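Local coordinates for protein putative glucoamylase (Bacteroides caccae ATCC 43185, PDB 4QT9) that is a putative glucoamylase with an alpha/alpha toroid fold that probably hydrolyses glycosidic bonds in starch-like or related glucans, at residues D26-R31 with K368-F373; R50-G55 with P387-A392; D312-T317 with L356-H361. One frame throughout, in Å; residues are numbered along the deposited sequence.

Contact 1. Residues D26-R31 with K368-F373; sequences DTVQRR and KVFGPF
Arg31 and Phe370 cross obliquely, their guanidinium and ring planes 24° apart. Of the ring, Phe370 CE2 alone sits over one face of the guanidinium, displaced from its centre toward the rim, and comes within 3.6 Å of Arg31 CZ. The same guanidinium uses its edge for the polar part of the contact. Arg31 NH1 donates to Gly371 O at 2.9 Å, with an N-H...O angle of 158°, and this oxygen lies almost exactly in the guanidinium plane. The donor, by contrast, stands above the plane of the Gly371 carbonyl. Gly371 O at the edge and Phe370 CE2 over the face together restrict the turn of the guanidinium. The aliphatic part runs extended from CG to NE and passes close to a second carbonyl, with Arg31 CD 3.4 Å from Pro372 O.

In the alpha/alpha toroid, helix 21-37 here receives the small antiparallel hairpin of strands 370-371 and 374-375, which follows helix 352-364. Phe370 CG is anti to the backbone N (chi1 -170°), and the ring reaches the helix surface one turn before Arg31. There Thr27 CG2 touches Phe370 CE2 at 3.9 Å, while Val28 CG2 approaches Phe370 CE1 at 4.1 Å; both side chains come in at a slant. The methyl of Thr27 meets the ring, while its OG1 bonds within the helix to Ala23 O. Tyr363 of helix 352-364 packs edge-to-face with Phe370, and Phe375 of the hairpin also meets its ring. At Arg31 itself the two backbones meet: Phe373 CA makes a C-H...O contact of 3.3 Å with Arg31 O, and the Phe373 side chain packs on Leu34 and Tyr35 of the same helix.

Contact 2. Residues R50-G55 with P387-A392; sequences RYHVDG and PQRYLA
Tyr390 N donates to Tyr51 O at 2.9 Å, with an N-H...O angle of 161°. The return bond, Tyr51 N to Tyr390 O, measures 3.0 Å, so Tyr51 and Tyr390 form the hydrogen-bonded pair of a two-stranded antiparallel sheet made by strands 50-52 and 389-391. Non-hydrogen-bonded pairs flank it, Arg50 with Leu391 and His52 with Arg389. Leu391 is the N-cap of helix 392-406, so the strand pair joins the segment following helix 21-37 to the entry of that helix. A further bond, Val53 N to Gln388 O at 3.0 Å, continues the pairing to the start of the loop, where a type I turn from His52 to Gly55 takes over.

On the face carrying His52 and Arg389, the guanidinium lies flat on the imidazole, the two planes only 6° apart and the centres separated by 4.0 Å. Arg389 NE is over the middle of the ring, and Arg389 CD makes a CH-pi contact with the same face. Both His52 nitrogens have partners outside the strands, ND1 with Val56 O and NE2 with Tyr320 OH, which would limit rotation of the imidazole; Tyr57 also stacks on its ring. Arg389 is met at its edge by Asp54, giving a salt bridge with a weak hydrogen bond from Arg389 NH2 to Asp54 OD2 at 3.4 Å.

The other face bears Tyr51 and Tyr390. Their rings touch obliquely at Tyr51 CD1 and Tyr390 CD2, and Val53 CG2 approaches Tyr390 CE2 at 4.0 Å. Tyr390 OH lies beyond the strands, bonded to Gly374 O and Phe373 N. Back at the turn, Asp54 OD1 takes a hydrogen bond of 3.3 Å from a water that in turn accepts from Gln388 N at 3.1 Å.

Contact 3. Residues D312-T317 with L356-H361; sequences DCWGLT and LQVMRH
Asp312 begins the contact with both its side chain and its backbone. Its OD1 accepts a hydrogen bond from Gln357 NE2 at 3.0 Å and 161°; the donor arrives from above the carboxylate plane, 60° out of it, while OD1 stays close to the plane of the amide. Asp312 CB rests over one face of the His361 ring, offset toward the rim, in a CH-pi contact. The carbonyl is turned to the helix surface, where Asp312 O takes a C-H...O contact of 3.4 Å from Val358 CA and lies 3.3 Å from His361 CB. Cys313 follows, its CB 3.8 Å from His361 CD2. At Trp314 the loop brings an indole across Val358, the two side chains crossing at about a right angle. Val358 CG2 stands over the five-membered ring, 3.5 Å from its centroid, and packs tightly against Trp314 NE1 at 3.2 Å.

This joins the loop before strand 318-321 to helix 352-364 of the alpha/alpha toroid, and Ala344 of helix 341-345 touches both Trp314 and Val358. One water accepts from Trp314 NE1 at 3.1 Å and donates to Gln357 OE1 at 2.9 Å. The Asp312 carboxylate identifies the NE2 side of the Gln357 amide, since an oxygen there would face another acceptor; the water bond is consistent with this.

The centres of contacts 1 and 2 are about 13 Å apart, and the two share Tyr390 OH and the meeting rings of Phe373 and Tyr51. The centre of contact 3 is about 15 Å from that of contact 1 and about 20 Å from that of contact 2, whose nearest atoms stay about 9 Å away. Contact 3 meets contact 1 where Val28 packs on the selenium of Met359, a selenomethionine of helix 352-364. Along the chain, helix 21-37 and strand 50-52 come first and their partners some 330 residues later, so contacts 1 and 2 interleave, with contact 3 nested inside both. Together contacts 1 and 2 bring the beginning of the modelled chain against its late part, consistent with toroid ring closure.

Contact 1. Residues D26-R31 with K368-F373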
loop_
_atom_site.group_PDB
_atom_site.type_symbol
_atom_site.label_atom_id
_atom_site.label_comp_id
_atom_site.label_asym_id
_atom_site.label_seq_id
_atom_site.Cartn_x
_atom_site.Cartn_y
_atom_site.Cartn_z
ATOM N N ASP A 26 12.240 -16.167 3.390
ATOM C CA ASP A 26 11.398 -16.850 4.381
ATOM C C ASP A 26 11.455 -16.138 5.745
ATOM O O ASP A 26 10.403 -15.831 6.324
ATOM C CB ASP A 26 11.815 -18.320 4.532
ATOM C CG ASP A 26 10.885 -19.294 3.818
ATOM O OD1 ASP A 26 9.639 -19.231 4.064
ATOM O OD2 ASP A 26 11.396 -20.142 3.038
ATOM N N THR A 27 12.682 -15.846 6.235
ATOM C CA THR A 27 12.918 -15.121 7.496
ATOM C C THR A 27 12.287 -13.712 7.465
ATOM O O THR A 27 11.611 -13.346 8.422
ATOM C CB THR A 27 14.431 -15.020 7.779
ATOM O OG1 THR A 27 14.977 -16.333 7.776
ATOM C CG2 THR A 27 14.745 -14.311 9.096
ATOM N N VAL A 28 12.531 -12.924 6.388
ATOM C CA VAL A 28 12.004 -11.555 6.262
ATOM C C VAL A 28 10.463 -11.626 6.261
ATOM O O VAL A 28 9.816 -10.859 6.983
ATOM C CB VAL A 28 12.585 -10.794 5.032
ATOM C CG1 VAL A 28 11.899 -9.429 4.817
ATOM C CG2 VAL A 28 14.100 -10.617 5.186
ATOM N N GLN A 29 9.897 -12.592 5.531
ATOM C CA GLN A 29 8.444 -12.777 5.454
ATOM C C GLN A 29 7.858 -13.152 6.794
ATOM O O GLN A 29 6.915 -12.485 7.217
ATOM C CB GLN A 29 8.071 -13.827 4.419
ATOM C CG GLN A 29 7.131 -13.319 3.369
ATOM C CD GLN A 29 6.706 -14.446 2.473
ATOM O OE1 GLN A 29 7.518 -15.261 1.993
ATOM N NE2 GLN A 29 5.419 -14.537 2.278
ATOM N N ARG A 30 8.418 -14.185 7.472
ATOM C CA ARG A 30 7.915 -14.629 8.775
ATOM C C ARG A 30 7.899 -13.485 9.797
ATOM O O ARG A 30 6.885 -13.298 10.473
ATOM C CB ARG A 30 8.716 -15.820 9.318
ATOM C CG ARG A 30 7.864 -17.075 9.460
ATOM C CD ARG A 30 7.885 -17.689 10.848
ATOM N NE ARG A 30 6.860 -18.730 11.004
ATOM C CZ ARG A 30 6.990 -19.997 10.606
ATOM N NH1 ARG A 30 8.100 -20.399 9.999
ATOM N NH2 ARG A 30 6.008 -20.865 10.805
ATOM N N ARG A 31 8.986 -12.691 9.882
ATOM C CA ARG A 31 9.055 -11.592 10.848
ATOM C C ARG A 31 8.124 -10.431 10.496
ATOM O O ARG A 31 7.495 -9.890 11.398
ATOM C CB ARG A 31 10.489 -11.100 11.022
ATOM C CG ARG A 31 11.316 -12.076 11.838
ATOM C CD ARG A 31 12.395 -11.339 12.554
ATOM N NE ARG A 31 13.432 -12.252 13.010
ATOM C CZ ARG A 31 14.507 -11.877 13.687
ATOM N NH1 ARG A 31 14.690 -10.597 14.009
ATOM N NH2 ARG A 31 15.409 -12.775 14.056
ATOM N N LYS A 368 20.444 -3.791 14.506
ATOM C CA LYS A 368 20.211 -2.348 14.436
ATOM C C LYS A 368 19.164 -1.979 13.337
ATOM O O LYS A 368 18.507 -0.950 13.487
ATOM C CB LYS A 368 21.538 -1.571 14.260
ATOM C CG LYS A 368 22.067 -1.480 12.839
ATOM C CD LYS A 368 23.544 -1.181 12.833
ATOM C CE LYS A 368 23.970 -0.612 11.534
ATOM N NZ LYS A 368 25.431 -0.530 11.420
ATOM N N VAL A 369 18.990 -2.807 12.269
ATOM C CA VAL A 369 17.974 -2.512 11.220
ATOM C C VAL A 369 16.941 -3.660 11.099
ATOM O O VAL A 369 15.801 -3.393 10.729
ATOM C CB VAL A 369 18.529 -2.124 9.822
ATOM C CG1 VAL A 369 19.341 -0.831 9.868
ATOM C CG2 VAL A 369 19.324 -3.260 9.189
ATOM N N PHE A 370 17.329 -4.916 11.427
ATOM C CA PHE A 370 16.415 -6.046 11.327
ATOM C C PHE A 370 15.919 -6.430 12.724
ATOM O O PHE A 370 16.618 -7.117 13.464
ATOM C CB PHE A 370 17.075 -7.230 10.587
ATOM C CG PHE A 370 16.111 -8.344 10.224
ATOM C CD1 PHE A 370 15.068 -8.121 9.329
ATOM C CD2 PHE A 370 16.270 -9.621 10.753
ATOM C CE1 PHE A 370 14.193 -9.146 8.982
ATOM C CE2 PHE A 370 15.386 -10.652 10.406
ATOM C CZ PHE A 370 14.358 -10.403 9.512
ATOM N N GLY A 371 14.746 -5.928 13.089
ATOM C CA GLY A 371 14.171 -6.153 14.414
ATOM C C GLY A 371 13.196 -7.311 14.547
ATOM O O GLY A 371 13.139 -8.175 13.665
ATOM N N PRO A 372 12.405 -7.349 15.657
ATOM C CA PRO A 372 11.485 -8.485 15.868
ATOM C C PRO A 372 10.384 -8.631 14.812
ATOM O O PRO A 372 10.043 -9.762 14.485
ATOM C CB PRO A 372 10.876 -8.212 17.256
ATOM C CG PRO A 372 11.118 -6.759 17.506
ATOM C CD PRO A 372 12.393 -6.428 16.811
ATOM N N PHE A 373 9.851 -7.512 14.263
ATOM C CA PHE A 373 8.788 -7.525 13.246
ATOM C C PHE A 373 9.316 -7.195 11.824
ATOM O O PHE A 373 8.577 -6.671 10.990
ATOM C CB PHE A 373 7.650 -6.553 13.631
ATOM C CG PHE A 373 6.900 -6.878 14.906
ATOM C CD1 PHE A 373 6.948 -8.155 15.459
ATOM C CD2 PHE A 373 6.113 -5.918 15.529
ATOM C CE1 PHE A 373 6.250 -8.458 16.621
ATOM C CE2 PHE A 373 5.414 -6.222 16.694
ATOM C CZ PHE A 373 5.487 -7.491 17.231
#

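Contact 2. Residues R50-G55 with P387-A392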
loop_
_atom_site.group_PDB
_atom_site.type_symbol
_atom_site.label_atom_id
_atom_site.label_comp_id
_atom_site.label_asym_id
_atom_site.label_seq_id
_atom_site.Cartn_x
_atom_site.Cartn_y
_atom_site.Cartn_z
ATOM N N ARG A 50 1.480 2.781 13.730
ATOM C CA ARG A 50 2.872 2.595 14.100
ATOM C C ARG A 50 3.064 1.616 15.274
ATOM O O ARG A 50 2.151 1.407 16.089
ATOM C CB ARG A 50 3.493 3.961 14.476
ATOM C CG ARG A 50 3.044 4.569 15.818
ATOM C CD ARG A 50 3.306 6.060 15.867
ATOM N NE ARG A 50 2.207 6.819 15.256
ATOM C CZ ARG A 50 2.286 7.579 14.165
ATOM N NH1 ARG A 50 3.434 7.685 13.495
ATOM N NH2 ARG A 50 1.224 8.242 13.738
ATOM N N TYR A 51 4.282 1.062 15.369
ATOM C CA TYR A 51 4.724 0.194 16.455
ATOM C C TYR A 51 6.124 0.631 16.864
ATOM O O TYR A 51 7.038 0.625 16.035
ATOM C CB TYR A 51 4.686 -1.297 16.064
ATOM C CG TYR A 51 4.893 -2.205 17.257
ATOM C CD1 TYR A 51 6.173 -2.482 17.732
ATOM C CD2 TYR A 51 3.813 -2.746 17.937
ATOM C CE1 TYR A 51 6.367 -3.247 18.876
ATOM C CE2 TYR A 51 3.992 -3.519 19.079
ATOM C CZ TYR A 51 5.272 -3.779 19.540
ATOM O OH TYR A 51 5.448 -4.581 20.648
ATOM N N HIS A 52 6.271 1.080 18.104
ATOM C CA HIS A 52 7.560 1.556 18.626
ATOM C C HIS A 52 8.083 0.568 19.657
ATOM O O HIS A 52 7.473 0.404 20.717
ATOM C CB HIS A 52 7.450 2.994 19.206
ATOM C CG HIS A 52 7.071 4.041 18.177
ATOM N ND1 HIS A 52 6.889 5.367 18.531
ATOM C CD2 HIS A 52 6.893 3.929 16.840
ATOM C CE1 HIS A 52 6.628 6.010 17.409
ATOM N NE2 HIS A 52 6.632 5.190 16.361
ATOM N N VAL A 53 9.208 -0.114 19.339
ATOM C CA VAL A 53 9.832 -1.110 20.232
ATOM C C VAL A 53 10.177 -0.454 21.595
ATOM O O VAL A 53 10.057 -1.105 22.620
ATOM C CB VAL A 53 11.086 -1.755 19.566
ATOM C CG1 VAL A 53 11.820 -2.696 20.526
ATOM C CG2 VAL A 53 10.721 -2.480 18.270
ATOM N N ASP A 54 10.535 0.848 21.589
ATOM C CA ASP A 54 10.913 1.643 22.771
ATOM C C ASP A 54 9.734 1.947 23.701
ATOM O O ASP A 54 9.972 2.327 24.844
ATOM C CB ASP A 54 11.605 2.971 22.344
ATOM C CG ASP A 54 10.894 3.750 21.239
ATOM O OD1 ASP A 54 10.970 3.319 20.054
ATOM O OD2 ASP A 54 10.326 4.824 21.543
ATOM N N GLY A 55 8.492 1.795 23.211
ATOM C CA GLY A 55 7.270 2.033 23.975
ATOM C C GLY A 55 6.885 3.495 24.115
ATOM O O GLY A 55 5.931 3.816 24.833
ATOM N N PRO A 387 16.221 4.089 14.297
ATOM C CA PRO A 387 15.020 3.948 15.132
ATOM C C PRO A 387 14.452 2.531 15.136
ATOM O O PRO A 387 14.388 1.865 14.112
ATOM C CB PRO A 387 14.022 4.934 14.504
ATOM C CG PRO A 387 14.473 5.067 13.086
ATOM C CD PRO A 387 15.977 5.009 13.167
ATOM N N GLN A 388 14.053 2.074 16.299
ATOM C CA GLN A 388 13.474 0.752 16.433
ATOM C C GLN A 388 11.962 0.934 16.336
ATOM O O GLN A 388 11.222 0.740 17.303
ATOM C CB GLN A 388 13.963 0.094 17.729
ATOM C CG GLN A 388 15.499 0.060 17.794
ATOM C CD GLN A 388 16.017 -0.957 18.761
ATOM O OE1 GLN A 388 15.429 -1.205 19.823
ATOM N NE2 GLN A 388 17.177 -1.524 18.440
ATOM N N ARG A 389 11.515 1.408 15.140
ATOM C CA ARG A 389 10.119 1.761 14.873
ATOM C C ARG A 389 9.654 1.205 13.557
ATOM O O ARG A 389 10.439 1.029 12.619
ATOM C CB ARG A 389 9.933 3.299 14.899
ATOM C CG ARG A 389 10.201 3.890 16.301
ATOM C CD ARG A 389 10.310 5.390 16.339
ATOM N NE ARG A 389 10.308 5.850 17.727
ATOM C CZ ARG A 389 10.088 7.103 18.121
ATOM N NH1 ARG A 389 9.880 8.062 17.226
ATOM N NH2 ARG A 389 10.070 7.406 19.413
ATOM N N TYR A 390 8.365 0.876 13.521
ATOM C CA TYR A 390 7.667 0.362 12.355
ATOM C C TYR A 390 6.450 1.173 12.022
ATOM O O TYR A 390 5.853 1.779 12.912
ATOM C CB TYR A 390 7.190 -1.063 12.602
ATOM C CG TYR A 390 8.285 -2.045 12.927
ATOM C CD1 TYR A 390 9.056 -2.620 11.917
ATOM C CD2 TYR A 390 8.517 -2.449 14.236
ATOM C CE1 TYR A 390 10.034 -3.566 12.206
ATOM C CE2 TYR A 390 9.497 -3.395 14.537
ATOM C CZ TYR A 390 10.241 -3.962 13.513
ATOM O OH TYR A 390 11.176 -4.924 13.782
ATOM N N LEU A 391 6.046 1.133 10.733
ATOM C CA LEU A 391 4.795 1.692 10.215
ATOM C C LEU A 391 4.112 0.616 9.416
ATOM O O LEU A 391 4.764 0.008 8.554
ATOM C CB LEU A 391 5.008 2.943 9.327
ATOM C CG LEU A 391 5.569 4.190 9.990
ATOM C CD1 LEU A 391 5.935 5.206 8.928
ATOM C CD2 LEU A 391 4.556 4.790 10.972
ATOM N N ALA A 392 2.810 0.389 9.660
ATOM C CA ALA A 392 2.001 -0.579 8.913
ATOM C C ALA A 392 2.139 -0.422 7.394
ATOM O O ALA A 392 2.324 -1.426 6.708
ATOM C CB ALA A 392 0.513 -0.454 9.306
HETATM O O HOH W 1 13.915 4.014 18.752
#

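Contact 3. Residues D312-T317 with L356-H361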
loop_
_atom_site.group_PDB
_atom_site.type_symbol
_atom_site.label_atom_id
_atom_site.label_comp_id
_atom_site.label_asym_id
_atom_site.label_seq_id
_atom_site.Cartn_x
_atom_site.Cartn_y
_atom_site.Cartn_z
ATOM N N ASP A 312 24.303 -1.835 -3.130
ATOM C CA ASP A 312 23.853 -2.742 -2.069
ATOM C C ASP A 312 22.909 -2.029 -1.094
ATOM O O ASP A 312 22.329 -2.682 -0.236
ATOM C CB ASP A 312 25.060 -3.311 -1.294
ATOM C CG ASP A 312 26.053 -4.100 -2.131
ATOM O OD1 ASP A 312 25.679 -5.197 -2.628
ATOM O OD2 ASP A 312 27.211 -3.637 -2.271
ATOM N N CYS A 313 22.796 -0.698 -1.177
ATOM C CA CYS A 313 21.965 0.044 -0.226
ATOM C C CYS A 313 21.317 1.246 -0.912
ATOM O O CYS A 313 21.952 2.282 -1.121
ATOM C CB CYS A 313 22.787 0.464 0.993
ATOM S SG CYS A 313 21.803 1.179 2.334
ATOM N N TRP A 314 20.048 1.077 -1.301
ATOM C CA TRP A 314 19.290 2.119 -1.987
ATOM C C TRP A 314 17.810 1.977 -1.655
ATOM O O TRP A 314 17.395 0.931 -1.156
ATOM C CB TRP A 314 19.498 2.061 -3.534
ATOM C CG TRP A 314 19.160 0.740 -4.173
ATOM C CD1 TRP A 314 20.022 -0.298 -4.412
ATOM C CD2 TRP A 314 17.885 0.335 -4.695
ATOM N NE1 TRP A 314 19.360 -1.330 -5.038
ATOM C CE2 TRP A 314 18.043 -0.968 -5.226
ATOM C CE3 TRP A 314 16.628 0.956 -4.787
ATOM C CZ2 TRP A 314 16.989 -1.667 -5.823
ATOM C CZ3 TRP A 314 15.574 0.253 -5.367
ATOM C CH2 TRP A 314 15.754 -1.049 -5.862
ATOM N N GLY A 315 17.027 2.997 -1.970
ATOM C CA GLY A 315 15.588 2.931 -1.750
ATOM C C GLY A 315 15.061 4.128 -0.997
ATOM O O GLY A 315 15.152 4.186 0.234
ATOM N N LEU A 316 14.521 5.102 -1.760
ATOM C CA LEU A 316 13.967 6.342 -1.219
ATOM C C LEU A 316 12.454 6.396 -1.376
ATOM O O LEU A 316 11.921 6.372 -2.494
ATOM C CB LEU A 316 14.595 7.582 -1.875
ATOM C CG LEU A 316 16.102 7.724 -1.757
ATOM C CD1 LEU A 316 16.581 8.938 -2.526
ATOM C CD2 LEU A 316 16.533 7.798 -0.342
ATOM N N THR A 317 11.774 6.530 -0.227
ATOM C CA THR A 317 10.327 6.643 -0.169
ATOM C C THR A 317 9.908 7.383 1.087
ATOM O O THR A 317 10.730 7.571 1.993
ATOM C CB THR A 317 9.693 5.250 -0.229
ATOM O OG1 THR A 317 8.361 5.433 -0.658
ATOM C CG2 THR A 317 9.747 4.510 1.125
ATOM N N LEU A 356 17.012 -8.104 -3.976
ATOM C CA LEU A 356 17.558 -9.153 -3.112
ATOM C C LEU A 356 18.948 -8.748 -2.609
ATOM O O LEU A 356 19.344 -9.150 -1.515
ATOM C CB LEU A 356 17.589 -10.499 -3.838
ATOM C CG LEU A 356 16.284 -11.292 -3.796
ATOM C CD1 LEU A 356 16.270 -12.391 -4.823
ATOM C CD2 LEU A 356 16.047 -11.885 -2.423
ATOM N N GLN A 357 19.660 -7.903 -3.387
ATOM C CA GLN A 357 20.977 -7.363 -3.054
ATOM C C GLN A 357 20.870 -6.485 -1.817
ATOM O O GLN A 357 21.671 -6.603 -0.892
ATOM C CB GLN A 357 21.507 -6.538 -4.236
ATOM C CG GLN A 357 22.956 -6.766 -4.527
ATOM C CD GLN A 357 23.450 -5.862 -5.624
ATOM O OE1 GLN A 357 22.810 -5.708 -6.677
ATOM N NE2 GLN A 357 24.617 -5.253 -5.395
ATOM N N VAL A 358 19.847 -5.624 -1.792
ATOM C CA VAL A 358 19.616 -4.725 -0.669
ATOM C C VAL A 358 19.110 -5.540 0.521
ATOM O O VAL A 358 19.581 -5.316 1.647
ATOM C CB VAL A 358 18.650 -3.588 -1.084
ATOM C CG1 VAL A 358 18.256 -2.715 0.105
ATOM C CG2 VAL A 358 19.297 -2.741 -2.170
HETATM N N MSE A 359 18.218 -6.529 0.269
HETATM C CA MSE A 359 17.677 -7.379 1.334
HETATM C C MSE A 359 18.798 -8.129 2.066
HETATM O O MSE A 359 18.809 -8.155 3.290
HETATM C CB MSE A 359 16.654 -8.372 0.790
HETATM C CG MSE A 359 15.847 -9.048 1.900
HETATM SE SE MSE A 359 14.716 -10.480 1.211
HETATM C CE MSE A 359 13.730 -9.543 -0.100
ATOM N N ARG A 360 19.726 -8.726 1.305
ATOM C CA ARG A 360 20.893 -9.469 1.805
ATOM C C ARG A 360 21.817 -8.539 2.633
ATOM O O ARG A 360 22.250 -8.929 3.742
ATOM C CB ARG A 360 21.637 -10.103 0.599
ATOM C CG ARG A 360 23.067 -10.607 0.814
ATOM C CD ARG A 360 23.138 -12.057 1.240
ATOM N NE ARG A 360 22.424 -12.955 0.330
ATOM C CZ ARG A 360 21.814 -14.070 0.716
ATOM N NH1 ARG A 360 21.827 -14.434 1.994
ATOM N NH2 ARG A 360 21.185 -14.829 -0.170
ATOM N N HIS A 361 22.071 -7.306 2.110
ATOM C CA HIS A 361 22.918 -6.286 2.756
ATOM C C HIS A 361 22.272 -5.764 4.048
ATOM O O HIS A 361 22.963 -5.678 5.064
ATOM C CB HIS A 361 23.195 -5.122 1.789
ATOM C CG HIS A 361 24.027 -4.017 2.360
ATOM N ND1 HIS A 361 25.402 -4.117 2.443
ATOM C CD2 HIS A 361 23.647 -2.805 2.829
ATOM C CE1 HIS A 361 25.813 -2.983 2.986
ATOM N NE2 HIS A 361 24.793 -2.161 3.231
HETATM O O HOH W 2 21.366 -3.188 -6.587
#